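Local structure of predicted ATPase involved in replication control, Cdc46/Mcm family (Methanopyrus kandleri AV19, 3F8T) at residues E417-R422 and V471-V476; H425-R430 and L445-R450. The protein probably acts as an ATP-dependent DNA helicase of the MCM family, binding ATP and single-stranded DNA, with a presumed role in replication. The protein carries 2 engineered substitutions. One frame throughout, in Å; residues are numbered along the deposited sequence.

Contacts 1 and 2 both lie within the MCM AAA-lid region and share helix 417-439. Contact 1 uses the first turns of that helix and the start of helix 473-489; contact 2 uses its middle and the entry to helix 449-465. Their centres are about 16 Å apart. Along the chain the order is 417-422, 425-430, 445-450, 471-476, which nests contact 2 inside the loop closed by contact 1. Helix 417-439 therefore meets the beginnings of both later helices of the lid. Helix 473-489 also reaches contact 2, where Asp484 binds Trp426 and Arg430. The two contacts thus join helix 417-439 to helices 473-489 and 449-465 within the lid.

Contact 1 of 2, residues E417-R422 and V471-V476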
ATOM      1  N   GLU A 417     -16.027 -24.239   9.481  1.00 29.91           N
ATOM      2  CA  GLU A 417     -16.770 -24.611  10.670  1.00 30.82           C
ATOM      3  C   GLU A 417     -15.836 -25.185  11.735  1.00 30.29           C
ATOM      4  O   GLU A 417     -15.863 -24.738  12.880  1.00 29.89           O
ATOM      5  CB  GLU A 417     -17.882 -25.606  10.304  1.00 31.47           C
ATOM      6  CG  GLU A 417     -19.116 -25.444  11.135  1.00 36.41           C
ATOM      7  CD  GLU A 417     -18.832 -25.655  12.593  1.00 41.39           C
ATOM      8  OE1 GLU A 417     -18.212 -26.695  12.916  1.00 44.87           O
ATOM      9  OE2 GLU A 417     -19.204 -24.786  13.410  1.00 44.40           O
ATOM     10  N   GLU A 418     -15.006 -26.152  11.358  1.00 30.32           N
ATOM     11  CA  GLU A 418     -14.077 -26.772  12.302  1.00 31.22           C
ATOM     12  C   GLU A 418     -12.989 -25.825  12.832  1.00 30.46           C
ATOM     13  O   GLU A 418     -12.529 -25.986  13.969  1.00 29.99           O
ATOM     14  CB  GLU A 418     -13.464 -28.056  11.734  1.00 31.58           C
ATOM     15  CG  GLU A 418     -14.487 -29.209  11.577  1.00 36.15           C
ATOM     16  CD  GLU A 418     -15.337 -29.451  12.839  1.00 41.17           C
ATOM     17  OE1 GLU A 418     -14.812 -30.011  13.834  1.00 44.50           O
ATOM     18  OE2 GLU A 418     -16.539 -29.084  12.833  1.00 43.34           O
ATOM     19  N   ALA A 419     -12.588 -24.848  12.013  1.00 29.92           N
ATOM     20  CA  ALA A 419     -11.641 -23.814  12.446  1.00 29.75           C
ATOM     21  C   ALA A 419     -12.287 -22.894  13.478  1.00 29.92           C
ATOM     22  O   ALA A 419     -11.642 -22.480  14.445  1.00 29.41           O
ATOM     23  CB  ALA A 419     -11.155 -22.992  11.257  1.00 29.43           C
ATOM     24  N   ARG A 420     -13.550 -22.543  13.240  1.00 30.27           N
ATOM     25  CA  ARG A 420     -14.300 -21.713  14.184  1.00 30.53           C
ATOM     26  C   ARG A 420     -14.421 -22.423  15.524  1.00 30.04           C
ATOM     27  O   ARG A 420     -14.228 -21.808  16.579  1.00 29.35           O
ATOM     28  CB  ARG A 420     -15.681 -21.354  13.640  1.00 31.15           C
ATOM     29  CG  ARG A 420     -16.486 -20.517  14.613  1.00 33.37           C
ATOM     30  CD  ARG A 420     -17.782 -20.038  14.020  1.00 38.64           C
ATOM     31  NE  ARG A 420     -18.771 -21.097  13.829  1.00 40.94           N
ATOM     32  CZ  ARG A 420     -19.315 -21.831  14.801  1.00 41.87           C
ATOM     33  NH1 ARG A 420     -18.949 -21.676  16.067  1.00 42.47           N
ATOM     34  NH2 ARG A 420     -20.221 -22.750  14.495  1.00 43.72           N
ATOM     35  N   LYS A 421     -14.706 -23.723  15.483  1.00 29.70           N
ATOM     36  CA  LYS A 421     -14.786 -24.513  16.717  1.00 30.20           C
ATOM     37  C   LYS A 421     -13.435 -24.590  17.431  1.00 29.54           C
ATOM     38  O   LYS A 421     -13.369 -24.450  18.661  1.00 29.22           O
ATOM     39  CB  LYS A 421     -15.364 -25.906  16.449  1.00 30.28           C
ATOM     40  CG  LYS A 421     -16.854 -25.853  16.174  1.00 33.36           C
ATOM     41  CD  LYS A 421     -17.413 -27.208  15.761  1.00 39.26           C
ATOM     42  CE  LYS A 421     -18.936 -27.184  15.792  1.00 41.68           C
ATOM     43  NZ  LYS A 421     -19.546 -28.055  14.739  1.00 44.63           N
ATOM     44  N   ARG A 422     -12.371 -24.775  16.654  1.00 28.69           N
ATOM     45  CA  ARG A 422     -11.013 -24.827  17.185  1.00 28.76           C
ATOM     46  C   ARG A 422     -10.655 -23.508  17.887  1.00 28.27           C
ATOM     47  O   ARG A 422     -10.026 -23.502  18.954  1.00 27.70           O
ATOM     48  CB  ARG A 422     -10.015 -25.144  16.059  1.00 29.01           C
ATOM     49  CG  ARG A 422      -8.563 -25.239  16.509  1.00 30.91           C
ATOM     50  CD  ARG A 422      -8.229 -26.587  17.152  1.00 36.58           C
ATOM     51  NE  ARG A 422      -7.584 -27.448  16.166  1.00 42.13           N
ATOM     52  CZ  ARG A 422      -6.697 -28.400  16.443  1.00 44.35           C
ATOM     53  NH1 ARG A 422      -6.328 -28.639  17.697  1.00 46.07           N
ATOM     54  NH2 ARG A 422      -6.171 -29.108  15.451  1.00 45.63           N
ATOM     55  N   VAL A 471      -9.642 -20.696   6.187  1.00 25.02           N
ATOM     56  CA  VAL A 471      -8.883 -20.813   7.435  1.00 24.39           C
ATOM     57  C   VAL A 471      -9.230 -22.152   8.085  1.00 24.97           C
ATOM     58  O   VAL A 471     -10.400 -22.420   8.363  1.00 25.03           O
ATOM     59  CB  VAL A 471      -9.187 -19.656   8.404  1.00 24.71           C
ATOM     60  CG1 VAL A 471      -8.254 -19.716   9.605  1.00 24.19           C
ATOM     61  CG2 VAL A 471      -9.081 -18.315   7.677  1.00 24.18           C
ATOM     62  N   GLU A 472      -8.213 -22.978   8.328  1.00 25.10           N
ATOM     63  CA  GLU A 472      -8.397 -24.349   8.832  1.00 26.37           C
ATOM     64  C   GLU A 472      -7.909 -24.466  10.277  1.00 26.06           C
ATOM     65  O   GLU A 472      -7.195 -23.578  10.752  1.00 25.06           O
ATOM     66  CB  GLU A 472      -7.621 -25.335   7.950  1.00 26.45           C
ATOM     67  CG  GLU A 472      -7.881 -25.183   6.454  1.00 31.23           C
ATOM     68  CD  GLU A 472      -9.009 -26.063   5.951  1.00 36.01           C
ATOM     69  OE1 GLU A 472      -9.781 -26.585   6.788  1.00 37.98           O
ATOM     70  OE2 GLU A 472      -9.120 -26.236   4.709  1.00 38.82           O
ATOM     71  N   PRO A 473      -8.293 -25.553  10.994  1.00 26.81           N
ATOM     72  CA  PRO A 473      -7.804 -25.731  12.381  1.00 27.21           C
ATOM     73  C   PRO A 473      -6.281 -25.611  12.544  1.00 27.46           C
ATOM     74  O   PRO A 473      -5.786 -25.071  13.557  1.00 27.28           O
ATOM     75  CB  PRO A 473      -8.288 -27.147  12.738  1.00 27.40           C
ATOM     76  CG  PRO A 473      -9.566 -27.285  11.973  1.00 27.41           C
ATOM     77  CD  PRO A 473      -9.222 -26.643  10.620  1.00 27.20           C
ATOM     78  N   GLU A 474      -5.550 -26.097  11.551  1.00 27.20           N
ATOM     79  CA  GLU A 474      -4.099 -26.003  11.537  1.00 27.16           C
ATOM     80  C   GLU A 474      -3.596 -24.542  11.581  1.00 25.35           C
ATOM     81  O   GLU A 474      -2.575 -24.257  12.237  1.00 24.94           O
ATOM     82  CB  GLU A 474      -3.562 -26.726  10.309  1.00 28.08           C
ATOM     83  CG  GLU A 474      -3.648 -28.269  10.397  1.00 33.34           C
ATOM     84  CD  GLU A 474      -5.077 -28.825  10.466  1.00 39.13           C
ATOM     85  OE1 GLU A 474      -6.002 -28.252   9.825  1.00 38.74           O
ATOM     86  OE2 GLU A 474      -5.261 -29.852  11.176  1.00 41.50           O
ATOM     87  N   ASP A 475      -4.306 -23.637  10.899  1.00 23.93           N
ATOM     88  CA  ASP A 475      -3.984 -22.196  10.915  1.00 22.28           C
ATOM     89  C   ASP A 475      -4.276 -21.591  12.288  1.00 21.78           C
ATOM     90  O   ASP A 475      -3.561 -20.696  12.741  1.00 20.74           O
ATOM     91  CB  ASP A 475      -4.777 -21.411   9.855  1.00 22.26           C
ATOM     92  CG  ASP A 475      -4.597 -21.956   8.435  1.00 22.21           C
ATOM     93  OD1 ASP A 475      -3.455 -22.282   8.043  1.00 22.17           O
ATOM     94  OD2 ASP A 475      -5.605 -22.056   7.699  1.00 21.68           O
ATOM     95  N   VAL A 476      -5.361 -22.051  12.913  1.00 20.77           N
ATOM     96  CA  VAL A 476      -5.751 -21.583  14.237  1.00 20.41           C
ATOM     97  C   VAL A 476      -4.700 -21.998  15.256  1.00 20.31           C
ATOM     98  O   VAL A 476      -4.315 -21.202  16.105  1.00 19.55           O
ATOM     99  CB  VAL A 476      -7.158 -22.077  14.648  1.00 20.47           C
ATOM    100  CG1 VAL A 476      -7.436 -21.693  16.111  1.00 19.99           C
ATOM    101  CG2 VAL A 476      -8.224 -21.438  13.735  1.00 20.84           C
TER
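Ala419 packs on a helix start where Asp475 OD2 takes two donors, Glu472 N and Arg466 NH2, consistent with a well-held turn. The bond from Glu472 N to Asp475 OD2 is 2.8 Å long and nearly straight (175°), meeting the oxygen on its anti side; Arg466 adds a salt bridge. Glu472 is the N-cap of helix 473-489. Against this turn Ala419 CB presses to 3.0 Å from Val471 O, a tight approach, and it also lies 4.1 Å from Val476 CG2. Pro473 CG lies 4.0 Å from Glu418 CB and is also near Glu418 O.

Arg422 borders the contact on another flank. Its CG, anti to the backbone N (chi1 -179°), reaches 3.7 Å from Val476 CG1. The chain then bends and crosses Pro473 at about a right angle, with Pro473 CB in the guanidinium plane, at its edge, 3.5 Å from NE. Glu474 OE2, 4.4 Å from Arg422 NH2, is too far for a salt bridge.

Between the segments, then, the join is van der Waals fit of Ala419, Pro473 and Val476, supplemented one residue further on by a salt bridge from Arg422 NH2 to Asp477 that ties the same two helices.

Contact 2 of 2, residues H425-R430 and L445-R450; sequences HWYETR and LPVTRR
Val447 supplies the apolar part of the contact, its CB directed toward helix 417-439. Its CG1, anti to the backbone N (chi1 168°), is the branch that touches: it lies 3.9 Å from Tyr427 CE1, and it also meets Trp426 CH2 at 4.3 Å and Arg430 CB at 4.2 Å. Three residues of helix 417-439 therefore touch the same methyl group. Val447 also packs on Leu487 of helix 473-489, which brings a third helix to the same place.

Aromatic-to-backbone contacts come next. Tyr427 CG stands anti to its backbone N (chi1 -172°), and the ring runs past Val447 in the opposite direction to that side chain. Its CE1 comes within 3.3 Å of Thr448 O, and its OH lies 3.1 Å from Arg449 N. The angle is poor, so the short distance is not counted as a hydrogen bond.

Most polar bonds lie within one side or run to helix 473-489; a weak one from Arg431 NH1 to Val447 O does cross. Thr448 is the N-cap of helix 449-465: its OG1 accepts from Arg450 N at 3.2 Å and 142°, while its own N-H is taken by Gln451 OE1. On the facing helix, Arg430 folds back over Trp426. Arg430 CG sits 3.5 Å above the indole plane toward the rim, and Trp426 CD1 lies 3.9 Å above the centre of the guanidinium. Asp484 OD2 receives both Trp426 NE1 and Arg430 NH2.

Asp484 thus takes the polar ends, while Trp426 CH2 and Arg430 CB face Val447 CG1. The residue before the N-cap packs on helix 417-439 by apolar fit, and the Tyr427 ring and hydroxyl lie against the Thr448-Arg449 peptide, so the join combines apolar and polar-backbone contact.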
ATOM      1  N   HIS A 425     -12.782 -23.007  21.150  1.00 30.25           N
ATOM      2  CA  HIS A 425     -12.245 -23.939  22.146  1.00 30.62           C
ATOM      3  C   HIS A 425     -10.974 -23.415  22.811  1.00 29.75           C
ATOM      4  O   HIS A 425     -10.858 -23.434  24.038  1.00 28.81           O
ATOM      5  CB  HIS A 425     -11.961 -25.308  21.510  1.00 31.27           C
ATOM      6  CG  HIS A 425     -11.377 -26.311  22.459  1.00 35.05           C
ATOM      7  ND1 HIS A 425     -12.095 -26.859  23.501  1.00 37.62           N
ATOM      8  CD2 HIS A 425     -10.144 -26.872  22.517  1.00 36.10           C
ATOM      9  CE1 HIS A 425     -11.336 -27.718  24.157  1.00 37.84           C
ATOM     10  NE2 HIS A 425     -10.144 -27.739  23.583  1.00 39.19           N
ATOM     11  N   TRP A 426     -10.009 -22.980  21.996  1.00 28.36           N
ATOM     12  CA  TRP A 426      -8.814 -22.319  22.522  1.00 27.88           C
ATOM     13  C   TRP A 426      -9.210 -21.182  23.467  1.00 27.83           C
ATOM     14  O   TRP A 426      -8.721 -21.096  24.586  1.00 27.57           O
ATOM     15  CB  TRP A 426      -7.951 -21.767  21.383  1.00 27.12           C
ATOM     16  CG  TRP A 426      -6.786 -20.960  21.878  1.00 26.39           C
ATOM     17  CD1 TRP A 426      -5.571 -21.434  22.265  1.00 27.17           C
ATOM     18  CD2 TRP A 426      -6.744 -19.542  22.075  1.00 25.94           C
ATOM     19  NE1 TRP A 426      -4.765 -20.400  22.665  1.00 25.33           N
ATOM     20  CE2 TRP A 426      -5.461 -19.228  22.567  1.00 24.92           C
ATOM     21  CE3 TRP A 426      -7.664 -18.505  21.876  1.00 25.76           C
ATOM     22  CZ2 TRP A 426      -5.069 -17.923  22.865  1.00 25.83           C
ATOM     23  CZ3 TRP A 426      -7.269 -17.193  22.175  1.00 26.44           C
ATOM     24  CH2 TRP A 426      -5.990 -16.922  22.664  1.00 25.88           C
ATOM     25  N   TYR A 427     -10.104 -20.316  22.998  1.00 28.21           N
ATOM     26  CA  TYR A 427     -10.484 -19.116  23.734  1.00 28.95           C
ATOM     27  C   TYR A 427     -11.084 -19.430  25.099  1.00 30.06           C
ATOM     28  O   TYR A 427     -10.641 -18.883  26.109  1.00 29.50           O
ATOM     29  CB  TYR A 427     -11.466 -18.291  22.900  1.00 28.80           C
ATOM     30  CG  TYR A 427     -11.810 -16.919  23.454  1.00 29.23           C
ATOM     31  CD1 TYR A 427     -10.818 -16.059  23.929  1.00 28.93           C
ATOM     32  CD2 TYR A 427     -13.132 -16.463  23.454  1.00 29.10           C
ATOM     33  CE1 TYR A 427     -11.140 -14.779  24.412  1.00 30.63           C
ATOM     34  CE2 TYR A 427     -13.465 -15.188  23.929  1.00 29.75           C
ATOM     35  CZ  TYR A 427     -12.469 -14.362  24.414  1.00 30.07           C
ATOM     36  OH  TYR A 427     -12.799 -13.113  24.878  1.00 30.60           O
ATOM     37  N   GLU A 428     -12.077 -20.316  25.117  1.00 31.27           N
ATOM     38  CA  GLU A 428     -12.744 -20.713  26.356  1.00 33.46           C
ATOM     39  C   GLU A 428     -11.782 -21.440  27.305  1.00 32.64           C
ATOM     40  O   GLU A 428     -11.781 -21.170  28.501  1.00 33.29           O
ATOM     41  CB  GLU A 428     -14.006 -21.542  26.066  1.00 33.16           C
ATOM     42  CG  GLU A 428     -13.765 -22.964  25.540  1.00 36.62           C
ATOM     43  CD  GLU A 428     -15.049 -23.687  25.123  1.00 36.92           C
ATOM     44  OE1 GLU A 428     -16.131 -23.048  25.126  1.00 41.80           O
ATOM     45  OE2 GLU A 428     -14.977 -24.892  24.779  1.00 40.94           O
ATOM     46  N   THR A 429     -10.951 -22.332  26.764  1.00 32.53           N
ATOM     47  CA  THR A 429      -9.968 -23.081  27.556  1.00 32.23           C
ATOM     48  C   THR A 429      -8.950 -22.128  28.218  1.00 32.01           C
ATOM     49  O   THR A 429      -8.627 -22.270  29.406  1.00 31.90           O
ATOM     50  CB  THR A 429      -9.274 -24.182  26.684  1.00 32.69           C
ATOM     51  OG1 THR A 429     -10.237 -25.179  26.302  1.00 33.71           O
ATOM     52  CG2 THR A 429      -8.146 -24.868  27.422  1.00 33.44           C
ATOM     53  N   ARG A 430      -8.465 -21.144  27.462  1.00 31.01           N
ATOM     54  CA  ARG A 430      -7.500 -20.181  28.004  1.00 30.86           C
ATOM     55  C   ARG A 430      -8.100 -19.241  29.046  1.00 30.47           C
ATOM     56  O   ARG A 430      -7.443 -18.916  30.026  1.00 30.20           O
ATOM     57  CB  ARG A 430      -6.831 -19.376  26.873  1.00 31.17           C
ATOM     58  CG  ARG A 430      -5.881 -20.208  26.016  1.00 31.24           C
ATOM     59  CD  ARG A 430      -4.629 -20.630  26.794  1.00 32.65           C
ATOM     60  NE  ARG A 430      -3.691 -21.334  25.927  1.00 37.13           N
ATOM     61  CZ  ARG A 430      -3.752 -22.631  25.624  1.00 39.29           C
ATOM     62  NH1 ARG A 430      -4.709 -23.406  26.125  1.00 40.50           N
ATOM     63  NH2 ARG A 430      -2.846 -23.159  24.813  1.00 40.85           N
ATOM     64  N   LEU A 445      -1.577 -12.333  32.442  1.00 30.60           N
ATOM     65  CA  LEU A 445      -2.290 -11.415  31.564  1.00 30.41           C
ATOM     66  C   LEU A 445      -3.681 -11.964  31.270  1.00 30.32           C
ATOM     67  O   LEU A 445      -3.838 -13.178  31.086  1.00 29.82           O
ATOM     68  CB  LEU A 445      -1.505 -11.173  30.264  1.00 30.05           C
ATOM     69  CG  LEU A 445      -0.247 -10.296  30.322  1.00 31.24           C
ATOM     70  CD1 LEU A 445       0.515 -10.304  29.008  1.00 30.32           C
ATOM     71  CD2 LEU A 445      -0.558  -8.861  30.720  1.00 31.95           C
ATOM     72  N   PRO A 446      -4.705 -11.084  31.242  1.00 30.45           N
ATOM     73  CA  PRO A 446      -6.038 -11.564  30.867  1.00 30.67           C
ATOM     74  C   PRO A 446      -6.083 -12.015  29.409  1.00 30.64           C
ATOM     75  O   PRO A 446      -5.290 -11.542  28.597  1.00 30.80           O
ATOM     76  CB  PRO A 446      -6.932 -10.332  31.065  1.00 30.97           C
ATOM     77  CG  PRO A 446      -6.008  -9.172  30.943  1.00 30.97           C
ATOM     78  CD  PRO A 446      -4.705  -9.643  31.545  1.00 30.82           C
ATOM     79  N   VAL A 447      -6.996 -12.933  29.111  1.00 30.17           N
ATOM     80  CA  VAL A 447      -7.310 -13.337  27.752  1.00 29.79           C
ATOM     81  C   VAL A 447      -8.706 -12.792  27.444  1.00 29.94           C
ATOM     82  O   VAL A 447      -9.724 -13.269  27.982  1.00 29.66           O
ATOM     83  CB  VAL A 447      -7.195 -14.874  27.577  1.00 29.43           C
ATOM     84  CG1 VAL A 447      -7.788 -15.347  26.249  1.00 28.83           C
ATOM     85  CG2 VAL A 447      -5.734 -15.294  27.683  1.00 29.05           C
ATOM     86  N   THR A 448      -8.725 -11.756  26.605  1.00 29.68           N
ATOM     87  CA  THR A 448      -9.932 -10.989  26.300  1.00 30.01           C
ATOM     88  C   THR A 448     -10.318 -11.102  24.818  1.00 29.76           C
ATOM     89  O   THR A 448      -9.660 -11.807  24.053  1.00 29.54           O
ATOM     90  CB  THR A 448      -9.733  -9.500  26.641  1.00 29.91           C
ATOM     91  OG1 THR A 448      -8.909  -8.879  25.651  1.00 29.96           O
ATOM     92  CG2 THR A 448      -9.097  -9.319  28.036  1.00 31.19           C
ATOM     93  N   ARG A 449     -11.370 -10.388  24.415  1.00 29.25           N
ATOM     94  CA  ARG A 449     -11.762 -10.359  23.007  1.00 29.27           C
ATOM     95  C   ARG A 449     -10.602  -9.954  22.093  1.00 27.79           C
ATOM     96  O   ARG A 449     -10.552 -10.407  20.955  1.00 27.48           O
ATOM     97  CB  ARG A 449     -12.977  -9.446  22.765  1.00 29.24           C
ATOM     98  CG  ARG A 449     -12.795  -8.002  23.247  1.00 30.70           C
ATOM     99  CD  ARG A 449     -14.009  -7.136  22.924  1.00 31.92           C
ATOM    100  NE  ARG A 449     -14.160  -6.927  21.483  1.00 34.73           N
ATOM    101  CZ  ARG A 449     -14.614  -5.807  20.927  1.00 37.01           C
ATOM    102  NH1 ARG A 449     -14.956  -4.765  21.679  1.00 37.08           N
ATOM    103  NH2 ARG A 449     -14.714  -5.721  19.606  1.00 38.15           N
ATOM    104  N   ARG A 450      -9.686  -9.115  22.594  1.00 26.93           N
ATOM    105  CA  ARG A 450      -8.511  -8.678  21.828  1.00 27.01           C
ATOM    106  C   ARG A 450      -7.662  -9.875  21.417  1.00 25.61           C
ATOM    107  O   ARG A 450      -7.191  -9.943  20.280  1.00 24.69           O
ATOM    108  CB  ARG A 450      -7.646  -7.690  22.634  1.00 26.93           C
ATOM    109  CG  ARG A 450      -8.295  -6.325  22.862  1.00 29.51           C
ATOM    110  CD  ARG A 450      -7.453  -5.412  23.770  1.00 30.53           C
ATOM    111  NE  ARG A 450      -7.266  -5.986  25.105  1.00 35.45           N
ATOM    112  CZ  ARG A 450      -6.159  -6.609  25.514  1.00 38.52           C
ATOM    113  NH1 ARG A 450      -5.097  -6.726  24.708  1.00 36.33           N
ATOM    114  NH2 ARG A 450      -6.109  -7.110  26.749  1.00 41.36           N
TER